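Local coordinates for transferrin binding protein B (Actinobacillus suis, PDB 3PQU) that probably captures host transferrin at the outer membrane as a surface lipoprotein, delivering it for iron acquisition, at residues K47-N52 against D177-V182; D67-L72 against D181-Y186; K430-G435 against P540-L545; E24-K29 against G563-I568. One frame throughout, in Å; residues are numbered along the deposited sequence.

Contacts 1 and 2 lie in the N-lobe and touch each other; contacts 3 and 4 lie about 51 to 56 Å away between centres, in the C-lobe, and also touch. Contact 1 is buried and packs Pro49 on strand 170-183 with no hydrogen bond across it, whereas contact 2, partly buried, pairs backbone with backbone farther along that strand. Contact 3 is a surface contact of lysine, proline, methionine and alanine, again with no hydrogen bond across it. Contact 4, partly buried, adds a salt bridge on strand 557-568, the sheet neighbour of strand 544-551 that contact 3 reaches, and closes the loop within which the other three lie. Its Arg566 reaches Thr541 of contact 3.

Contact 1 (K47-N52 against D177-V182); sequences KIPRRN and DFTSDV
Pro49 and Thr179 meet tip to tip, the ring carbon CD of the proline 3.3 Å from the hydroxyl OG1 of the threonine. That oxygen stands anti to its own backbone N (chi1 179°), and it donates a hydrogen bond to Ser180 O, landing in the carbonyl plane on a lone pair. The hydroxyl is thereby satisfied within its own segment while its flank lies against an apolar ring. Next to CD, the proline CG comes 3.5 Å from Ser180 O, and CB sits 4.1 Å from Val182 CG2, so CD, CG and CB each have a different residue as nearest partner. Val182 splits its branches. CG1, anti to the backbone N, abuts Arg51 CB at 3.9 Å, while CG2 fills in beside the Pro49 carbonyl, 3.7 Å from Pro49 O. At the other end Ile48 brings only its CG2 branch toward Thr179 OG1, the two side chains crossing at a slant. The segments run almost alike in direction, 10° apart, yet no hydrogen bond joins them: side chains fill the gap between the backbones. The guanidinium of Arg51 turns to other partners, Asn199 and the Asp67 carbonyl. Backbone bonds from Ile48 to Gly151 on strand 150-157, and from Pro49 to Ala201, fix the loop from handle strand 43-47 over barrel strand 170-183, with Asp70 of strand 69-70 touching both Pro49 and Val182.

Contact 2 (D67-L72 against D181-Y186); sequences DTTDEL and DVKTSY
Thr184 packs on Thr68 through every atom of its short side chain, the two threonines crossing at about a right angle. Its CB lies 3.9 Å from Thr68 O. From there OG1 reaches 3.5 Å from Thr68 CB, and CG2, anti to the carbonyl carbon, drops to 3.7 Å from Thr68 O. That same carbonyl takes the Thr184 N-H at 2.9 Å, a fairly straight bond (162°), and Lys183 CA adds a CA-H...O contact to it. Further along, Asp70 and Val182 exchange two backbone hydrogen bonds, N to O in both directions, as an antiparallel hydrogen-bonded pair; Thr69 and Lys183 form the adjoining non-hydrogen-bonded pair. Past the ladder, Leu72 leans its CG over Asp181 CB at 3.8 Å. A water accepts from Leu72 N and lies 2.8 Å from Asp181 OD1, to which it can donate, though other acceptors compete for its protons. Asp181 OD2 accepts from Tyr186 OH at 2.6 Å through its syn lone pair and lies at the edge of the tyrosine ring, in its plane. One face of that ring carries Lys183 CB, 3.7 Å above its plane and offset toward the rim. Asp70 OD1 accepts from Arg50 N. A type I turn from Lys183 to Tyr186 follows the ladder. By this antiparallel pairing the two-residue strand 69-70 of the handle region adds to the N-lobe barrel sheet at the far end of strand 170-183.

Contact 3 (K430-G435 against P540-L545); sequences KMPAGG and PTAGEL
The Pro432 ring meets Thr541 and Ala542 along its CG-CD side, and no aromatic ring takes part across the contact. Ala542 CB lies near the mean plane of the proline ring, off the CD corner and 3.8 Å from CD. The carbonyl oxygen of Thr541 sits above that plane but beyond the ring outline, 3.6 Å from Pro432 CG. Met431 comes to the same methyl group: its chain bends at chi2 (-65°), which puts SD 4.0 Å from Ala542 CB, so one alanine methyl is touched by both a sulfur and a proline carbon. Ala542 takes up a left-handed backbone conformation with positive phi (64°), in the turn that joins strands 531-538 and 544-551 of the C-lobe beta barrel, and its CB is directed toward the linker. That linker, 430-435, carries the chain from strand 413-424 of the handle domain into barrel strand 436-448. Phe473 adjoins both Met431 and Pro432, and Phe537 of strand 531-538 touches both Met431 and Ala542. Nearer the surface, Lys430 contributes the root of its side chain: CB lies 3.5 Å from Pro540 O and CG 4.1 Å from it. Beyond these atoms the lysine chain bends and its end leads away from the turn. No hydrogen bond crosses between the segments. The Thr541 carbonyl accepts one from Arg566 NH1, and the Ala542 carbonyl one from the Tyr439 hydroxyl.

Contact 4 (E24-K29 against G563-I568); sequences EETKKK and GAKRQI
Glu24 sets its CG between the backbone N and the carbonyl carbon (chi1 75°) and then runs extended, while Arg566 holds CG anti to its backbone N and bends at chi3 (56°), which swings NE back; together these turns bring carboxylate and guanidinium into a two-point salt bridge. The site is the last strand of the C-lobe beta barrel, 557-568, where the beginning of the chain passes beside its end, just after strand 22-23 pairs with the same strand. Arg566 approaches side-on, giving NE to Glu24 OE1 at 3.0 Å and NH2 to Glu24 OE2 at 2.9 Å. The two flat groups are steeply inclined, 67° apart, and the oxygens are met differently: OE1 lies in the guanidinium plane but is approached from above its own carboxylate plane, whereas OE2 offers its syn lone pair to a nitrogen whose plane is tilted from it. The third nitrogen, NH1, goes to the Thr541 carbonyl, so the guanidinium also ties in the neighbouring barrel turn. Glu24 is held by its backbone as well, its N donating to Arg566 O at 3.0 Å. Ile568 CG2 lies against Glu24 CB, at 3.3 Å a short approach for two carbons. Lys565 lays CE 3.6 Å from Glu24 O. Lys565 NZ and Thr26 OG1 reach toward each other tip to tip, 3.8 Å apart, the firmer partner of NZ being the Asn396 carbonyl. One water links the two charged ends, donating to Glu24 OE2 at 2.6 Å and accepting a weak bond from Lys565 NZ.

Contact 1 (K47-N52 against D177-V182)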
# COMPACT_ATOMS: atom_id res chain seq x y z
N LYS A 47 11.70 0.13 16.49
CA LYS A 47 12.70 -0.52 17.32
C LYS A 47 12.15 -0.80 18.72
O LYS A 47 11.41 0.00 19.28
CB LYS A 47 13.93 0.38 17.42
CG LYS A 47 15.11 -0.20 18.19
CD LYS A 47 16.37 0.58 17.83
CE LYS A 47 17.64 -0.11 18.31
NZ LYS A 47 18.83 0.54 17.70
N ILE A 48 12.52 -1.94 19.29
CA ILE A 48 12.12 -2.29 20.67
C ILE A 48 12.94 -1.44 21.65
O ILE A 48 14.17 -1.50 21.62
CB ILE A 48 12.34 -3.83 20.94
CG1 ILE A 48 11.43 -4.68 20.03
CG2 ILE A 48 12.08 -4.18 22.42
CD1 ILE A 48 11.71 -6.24 20.09
N PRO A 49 12.28 -0.63 22.50
CA PRO A 49 13.04 0.25 23.42
C PRO A 49 13.82 -0.51 24.48
O PRO A 49 13.36 -1.56 24.97
CB PRO A 49 11.94 1.11 24.08
CG PRO A 49 10.83 1.16 23.06
CD PRO A 49 10.85 -0.25 22.45
N ARG A 50 15.01 0.02 24.81
CA ARG A 50 15.97 -0.59 25.73
C ARG A 50 16.50 0.54 26.59
O ARG A 50 16.90 1.56 26.06
CB ARG A 50 17.15 -1.19 24.94
CG ARG A 50 16.89 -2.56 24.29
CD ARG A 50 17.59 -2.71 22.94
NE ARG A 50 19.06 -2.66 22.98
CZ ARG A 50 19.83 -3.70 23.28
NH1 ARG A 50 19.30 -4.89 23.58
NH2 ARG A 50 21.15 -3.56 23.29
N ARG A 51 16.51 0.37 27.91
CA ARG A 51 16.98 1.46 28.78
C ARG A 51 18.50 1.62 28.71
O ARG A 51 19.22 0.63 28.66
CB ARG A 51 16.56 1.24 30.23
CG ARG A 51 16.80 2.46 31.13
CD ARG A 51 16.15 2.25 32.48
NE ARG A 51 16.72 1.11 33.20
CZ ARG A 51 17.75 1.21 34.04
NH1 ARG A 51 18.33 2.38 34.22
NH2 ARG A 51 18.21 0.14 34.66
N ASN A 52 18.99 2.85 28.68
CA ASN A 52 20.42 3.09 28.79
C ASN A 52 20.77 2.98 30.25
O ASN A 52 20.36 3.82 31.07
CB ASN A 52 20.80 4.49 28.28
CG ASN A 52 22.31 4.72 28.29
OD1 ASN A 52 23.07 3.83 28.70
ND2 ASN A 52 22.74 5.91 27.86
N ASP A 177 0.82 -8.02 17.55
CA ASP A 177 2.10 -7.98 18.27
C ASP A 177 2.37 -6.54 18.72
O ASP A 177 1.75 -5.61 18.21
CB ASP A 177 3.25 -8.44 17.38
CG ASP A 177 3.25 -9.94 17.17
OD1 ASP A 177 2.86 -10.40 16.08
OD2 ASP A 177 3.62 -10.65 18.12
N PHE A 178 3.27 -6.36 19.68
CA PHE A 178 3.46 -5.04 20.28
C PHE A 178 4.78 -4.87 21.01
O PHE A 178 5.41 -5.85 21.39
CB PHE A 178 2.31 -4.78 21.29
CG PHE A 178 2.29 -5.77 22.45
CD1 PHE A 178 3.05 -5.54 23.59
CD2 PHE A 178 1.53 -6.94 22.38
CE1 PHE A 178 3.07 -6.45 24.67
CE2 PHE A 178 1.51 -7.85 23.46
CZ PHE A 178 2.29 -7.60 24.61
N THR A 179 5.18 -3.62 21.21
CA THR A 179 6.20 -3.26 22.18
C THR A 179 5.67 -2.06 22.97
O THR A 179 5.01 -1.19 22.40
CB THR A 179 7.56 -2.89 21.54
OG1 THR A 179 8.49 -2.54 22.57
CG2 THR A 179 7.44 -1.68 20.58
N SER A 180 5.96 -2.04 24.27
CA SER A 180 5.71 -0.88 25.12
C SER A 180 6.88 0.07 25.02
O SER A 180 7.83 -0.18 24.27
CB SER A 180 5.53 -1.30 26.59
OG SER A 180 6.76 -1.77 27.16
N ASP A 181 6.82 1.17 25.77
CA ASP A 181 8.02 1.95 26.04
C ASP A 181 8.64 1.44 27.34
O ASP A 181 8.17 0.46 27.91
CB ASP A 181 7.71 3.46 26.14
CG ASP A 181 6.77 3.80 27.30
OD1 ASP A 181 6.67 5.00 27.67
OD2 ASP A 181 6.12 2.87 27.83
N VAL A 182 9.68 2.11 27.81
CA VAL A 182 10.36 1.65 29.01
C VAL A 182 10.28 2.70 30.13
O VAL A 182 10.47 3.88 29.88
CB VAL A 182 11.84 1.32 28.70
CG1 VAL A 182 12.70 1.36 29.97
CG2 VAL A 182 11.95 -0.06 28.00

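Contact 2 (D67-L72 against D181-Y186)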
# COMPACT_ATOMS: atom_id res chain seq x y z
N ASP A 67 19.37 6.89 33.52
CA ASP A 67 18.09 7.04 32.84
C ASP A 67 17.03 6.17 33.51
O ASP A 67 17.30 5.02 33.90
CB ASP A 67 18.21 6.63 31.37
CG ASP A 67 19.06 7.57 30.56
OD1 ASP A 67 19.69 8.46 31.17
OD2 ASP A 67 19.10 7.42 29.33
N THR A 68 15.82 6.71 33.65
CA THR A 68 14.69 5.93 34.16
C THR A 68 13.72 5.54 33.06
O THR A 68 12.75 4.83 33.33
CB THR A 68 13.88 6.71 35.18
OG1 THR A 68 13.36 7.90 34.56
CG2 THR A 68 14.76 7.09 36.39
N THR A 69 13.95 6.01 31.83
CA THR A 69 13.02 5.75 30.73
C THR A 69 13.71 5.52 29.39
O THR A 69 14.85 5.91 29.18
CB THR A 69 12.10 6.96 30.50
OG1 THR A 69 12.89 8.05 30.01
CG2 THR A 69 11.40 7.37 31.79
N ASP A 70 12.98 4.93 28.45
CA ASP A 70 13.33 4.99 27.04
C ASP A 70 12.02 5.04 26.26
O ASP A 70 11.26 4.06 26.22
CB ASP A 70 14.20 3.80 26.59
CG ASP A 70 14.75 3.99 25.18
OD1 ASP A 70 14.67 3.05 24.36
OD2 ASP A 70 15.26 5.09 24.88
N GLU A 71 11.77 6.19 25.65
CA GLU A 71 10.44 6.53 25.16
C GLU A 71 10.15 6.00 23.77
O GLU A 71 11.06 5.76 22.99
CB GLU A 71 10.26 8.06 25.18
CG GLU A 71 10.36 8.64 26.58
CD GLU A 71 10.11 10.14 26.60
OE1 GLU A 71 10.06 10.72 27.70
OE2 GLU A 71 9.95 10.73 25.50
N LEU A 72 8.88 5.80 23.48
CA LEU A 72 8.46 5.60 22.11
C LEU A 72 8.06 6.98 21.57
O LEU A 72 7.51 7.79 22.30
CB LEU A 72 7.26 4.66 22.06
CG LEU A 72 7.51 3.17 22.31
CD1 LEU A 72 6.19 2.40 22.53
CD2 LEU A 72 8.29 2.58 21.13
N ASP A 181 6.82 1.17 25.77
CA ASP A 181 8.02 1.95 26.04
C ASP A 181 8.64 1.44 27.34
O ASP A 181 8.17 0.46 27.91
CB ASP A 181 7.71 3.46 26.14
CG ASP A 181 6.77 3.80 27.30
OD1 ASP A 181 6.67 5.00 27.67
OD2 ASP A 181 6.12 2.87 27.83
N VAL A 182 9.68 2.11 27.81
CA VAL A 182 10.36 1.65 29.01
C VAL A 182 10.28 2.70 30.13
O VAL A 182 10.47 3.88 29.88
CB VAL A 182 11.84 1.32 28.70
CG1 VAL A 182 12.70 1.36 29.97
CG2 VAL A 182 11.95 -0.06 28.00
N LYS A 183 9.94 2.26 31.34
CA LYS A 183 10.00 3.10 32.55
C LYS A 183 10.36 2.22 33.74
O LYS A 183 9.71 1.21 33.98
CB LYS A 183 8.62 3.71 32.87
CG LYS A 183 8.20 4.85 31.98
CD LYS A 183 6.77 5.24 32.26
CE LYS A 183 6.27 6.29 31.27
NZ LYS A 183 4.94 6.86 31.67
N THR A 184 11.36 2.62 34.51
CA THR A 184 11.73 1.82 35.67
C THR A 184 10.58 1.77 36.69
O THR A 184 10.52 0.87 37.54
CB THR A 184 13.01 2.36 36.35
OG1 THR A 184 12.83 3.75 36.63
CG2 THR A 184 14.22 2.18 35.44
N SER A 185 9.65 2.72 36.62
CA SER A 185 8.50 2.71 37.52
C SER A 185 7.44 1.65 37.16
O SER A 185 6.56 1.36 37.97
CB SER A 185 7.85 4.09 37.59
OG SER A 185 7.44 4.52 36.30
N TYR A 186 7.51 1.08 35.96
CA TYR A 186 6.52 0.07 35.56
C TYR A 186 6.56 -1.13 36.48
O TYR A 186 7.63 -1.67 36.78
CB TYR A 186 6.76 -0.40 34.13
CG TYR A 186 6.19 0.52 33.07
CD1 TYR A 186 5.01 1.23 33.28
CD2 TYR A 186 6.82 0.64 31.84
CE1 TYR A 186 4.48 2.04 32.28
CE2 TYR A 186 6.30 1.47 30.85
CZ TYR A 186 5.16 2.15 31.07
OH TYR A 186 4.70 2.95 30.06
O HOH W 1 10.43 5.66 35.55
O HOH W 2 6.85 6.66 25.37

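Contact 3 (K430-G435 against P540-L545)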
# COMPACT_ATOMS: atom_id res chain seq x y z
N LYS A 430 -23.05 3.42 -8.83
CA LYS A 430 -23.15 4.84 -9.18
C LYS A 430 -22.88 5.05 -10.66
O LYS A 430 -22.80 6.18 -11.12
CB LYS A 430 -22.20 5.69 -8.35
CG LYS A 430 -22.44 5.63 -6.85
CD LYS A 430 -23.72 6.35 -6.44
CE LYS A 430 -23.94 6.28 -4.94
NZ LYS A 430 -24.21 4.89 -4.46
N MET A 431 -22.72 3.95 -11.41
CA MET A 431 -22.63 4.02 -12.86
C MET A 431 -23.95 4.55 -13.40
O MET A 431 -25.01 4.06 -13.02
CB MET A 431 -22.34 2.63 -13.45
CG MET A 431 -20.92 2.11 -13.22
SD MET A 431 -19.66 3.10 -14.04
CE MET A 431 -19.99 2.75 -15.78
N PRO A 432 -23.89 5.55 -14.30
CA PRO A 432 -25.12 6.07 -14.88
C PRO A 432 -25.93 4.95 -15.51
O PRO A 432 -25.35 4.05 -16.13
CB PRO A 432 -24.62 7.02 -15.97
CG PRO A 432 -23.25 7.40 -15.53
CD PRO A 432 -22.69 6.19 -14.86
N ALA A 433 -27.25 4.98 -15.35
CA ALA A 433 -28.13 4.06 -16.05
C ALA A 433 -28.64 4.72 -17.33
O ALA A 433 -29.72 5.33 -17.34
CB ALA A 433 -29.29 3.66 -15.17
N GLY A 434 -27.87 4.62 -18.41
CA GLY A 434 -28.19 5.28 -19.66
C GLY A 434 -27.92 6.77 -19.60
O GLY A 434 -27.87 7.34 -18.51
N GLY A 435 -27.73 7.41 -20.75
CA GLY A 435 -27.74 6.73 -22.03
C GLY A 435 -26.54 7.11 -22.88
O GLY A 435 -25.55 6.39 -22.92
N PRO A 540 -16.94 10.04 -8.99
CA PRO A 540 -18.25 9.87 -8.35
C PRO A 540 -19.31 9.26 -9.26
O PRO A 540 -20.03 8.36 -8.83
CB PRO A 540 -18.65 11.30 -7.99
CG PRO A 540 -17.37 12.00 -7.80
CD PRO A 540 -16.39 11.39 -8.77
N THR A 541 -19.41 9.75 -10.50
CA THR A 541 -20.45 9.28 -11.41
C THR A 541 -19.94 8.99 -12.82
O THR A 541 -20.64 9.27 -13.81
CB THR A 541 -21.64 10.30 -11.47
OG1 THR A 541 -21.15 11.62 -11.76
CG2 THR A 541 -22.39 10.33 -10.14
N ALA A 542 -18.74 8.45 -12.91
CA ALA A 542 -18.15 8.06 -14.19
C ALA A 542 -17.90 9.24 -15.12
O ALA A 542 -17.87 9.07 -16.33
CB ALA A 542 -19.02 6.99 -14.88
N GLY A 543 -17.70 10.42 -14.56
CA GLY A 543 -17.45 11.61 -15.35
C GLY A 543 -16.10 11.66 -16.05
O GLY A 543 -15.82 12.59 -16.81
N GLU A 544 -15.26 10.66 -15.78
CA GLU A 544 -13.97 10.53 -16.44
C GLU A 544 -13.74 9.07 -16.84
O GLU A 544 -14.13 8.16 -16.12
CB GLU A 544 -12.83 10.99 -15.52
CG GLU A 544 -12.99 12.42 -15.03
CD GLU A 544 -12.01 12.80 -13.92
OE1 GLU A 544 -11.14 11.98 -13.56
OE2 GLU A 544 -12.12 13.94 -13.40
N LEU A 545 -13.11 8.86 -17.99
CA LEU A 545 -12.72 7.51 -18.38
C LEU A 545 -11.28 7.52 -18.83
O LEU A 545 -10.73 8.57 -19.19
CB LEU A 545 -13.65 6.97 -19.48
CG LEU A 545 -13.48 7.52 -20.90
CD1 LEU A 545 -12.38 6.76 -21.61
CD2 LEU A 545 -14.78 7.38 -21.65

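Contact 4 (E24-K29 against G563-I568)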
# COMPACT_ATOMS: atom_id res chain seq x y z
N GLU A 24 -18.07 18.94 -18.35
CA GLU A 24 -19.10 19.14 -17.34
C GLU A 24 -18.49 19.80 -16.12
O GLU A 24 -17.32 19.57 -15.82
CB GLU A 24 -19.80 17.82 -16.96
CG GLU A 24 -19.00 16.87 -16.08
CD GLU A 24 -19.78 15.60 -15.76
OE1 GLU A 24 -20.91 15.46 -16.26
OE2 GLU A 24 -19.26 14.74 -15.02
N GLU A 25 -19.27 20.62 -15.43
CA GLU A 25 -18.80 21.24 -14.20
C GLU A 25 -18.81 20.21 -13.09
O GLU A 25 -19.74 19.41 -12.97
CB GLU A 25 -19.67 22.44 -13.81
CG GLU A 25 -20.93 22.07 -13.04
CD GLU A 25 -21.52 23.25 -12.29
OE1 GLU A 25 -22.02 23.05 -11.16
OE2 GLU A 25 -21.47 24.38 -12.82
N THR A 26 -17.76 20.21 -12.28
CA THR A 26 -17.63 19.24 -11.20
C THR A 26 -17.08 19.89 -9.94
O THR A 26 -16.20 20.74 -10.01
CB THR A 26 -16.71 18.07 -11.61
OG1 THR A 26 -15.43 18.59 -11.99
CG2 THR A 26 -17.31 17.29 -12.77
N LYS A 27 -17.63 19.50 -8.79
CA LYS A 27 -17.10 19.97 -7.52
C LYS A 27 -15.75 19.30 -7.30
O LYS A 27 -15.67 18.07 -7.18
CB LYS A 27 -18.06 19.62 -6.38
CG LYS A 27 -17.71 20.25 -5.04
CD LYS A 27 -18.57 19.70 -3.91
CE LYS A 27 -18.20 20.31 -2.56
NZ LYS A 27 -16.76 20.10 -2.24
N LYS A 28 -14.69 20.10 -7.27
CA LYS A 28 -13.34 19.56 -7.16
C LYS A 28 -13.23 18.53 -6.04
O LYS A 28 -13.92 18.64 -5.03
CB LYS A 28 -12.32 20.69 -6.95
CG LYS A 28 -12.28 21.70 -8.08
CD LYS A 28 -10.96 22.46 -8.12
CE LYS A 28 -9.81 21.57 -8.56
NZ LYS A 28 -8.76 22.34 -9.28
N LYS A 29 -12.38 17.53 -6.24
CA LYS A 29 -12.18 16.50 -5.23
C LYS A 29 -11.77 17.13 -3.91
O LYS A 29 -10.87 17.97 -3.86
CB LYS A 29 -11.11 15.50 -5.68
CG LYS A 29 -10.96 14.29 -4.76
CD LYS A 29 -9.85 13.34 -5.25
CE LYS A 29 -9.55 12.24 -4.26
NZ LYS A 29 -8.41 11.39 -4.71
N GLY A 563 -6.99 9.34 -21.58
CA GLY A 563 -8.00 9.76 -20.62
C GLY A 563 -8.96 10.76 -21.26
O GLY A 563 -8.61 11.39 -22.25
N ALA A 564 -10.16 10.89 -20.70
CA ALA A 564 -11.13 11.85 -21.21
C ALA A 564 -12.22 12.22 -20.20
O ALA A 564 -12.56 11.44 -19.30
CB ALA A 564 -11.74 11.37 -22.53
N LYS A 565 -12.77 13.41 -20.39
CA LYS A 565 -13.79 13.95 -19.50
C LYS A 565 -15.15 14.06 -20.19
O LYS A 565 -15.23 14.41 -21.38
CB LYS A 565 -13.36 15.33 -18.99
CG LYS A 565 -14.09 15.77 -17.74
CD LYS A 565 -13.74 17.19 -17.35
CE LYS A 565 -14.34 17.55 -16.00
NZ LYS A 565 -13.75 16.75 -14.88
N ARG A 566 -16.21 13.78 -19.44
CA ARG A 566 -17.57 13.83 -19.98
C ARG A 566 -17.98 15.27 -20.29
O ARG A 566 -17.62 16.19 -19.57
CB ARG A 566 -18.54 13.20 -18.98
CG ARG A 566 -19.94 13.02 -19.52
CD ARG A 566 -20.74 12.10 -18.61
NE ARG A 566 -20.76 12.59 -17.24
CZ ARG A 566 -20.86 11.80 -16.17
NH1 ARG A 566 -20.94 10.49 -16.32
NH2 ARG A 566 -20.89 12.34 -14.95
N GLN A 567 -18.75 15.47 -21.36
CA GLN A 567 -19.13 16.82 -21.76
C GLN A 567 -20.60 17.12 -21.46
O GLN A 567 -21.38 16.20 -21.19
CB GLN A 567 -18.88 17.00 -23.26
CG GLN A 567 -17.50 16.58 -23.70
CD GLN A 567 -16.41 17.48 -23.13
OE1 GLN A 567 -16.29 18.64 -23.53
NE2 GLN A 567 -15.63 16.95 -22.20
N ILE A 568 -20.96 18.40 -21.50
CA ILE A 568 -22.35 18.81 -21.39
C ILE A 568 -22.76 19.62 -22.60
O ILE A 568 -21.92 20.00 -23.43
CB ILE A 568 -22.62 19.69 -20.15
CG1 ILE A 568 -21.95 21.06 -20.31
CG2 ILE A 568 -22.17 18.99 -18.87
CD1 ILE A 568 -22.33 22.05 -19.24
O HOH W 3 -22.89 15.19 -18.91
O HOH W 4 -16.72 15.07 -14.77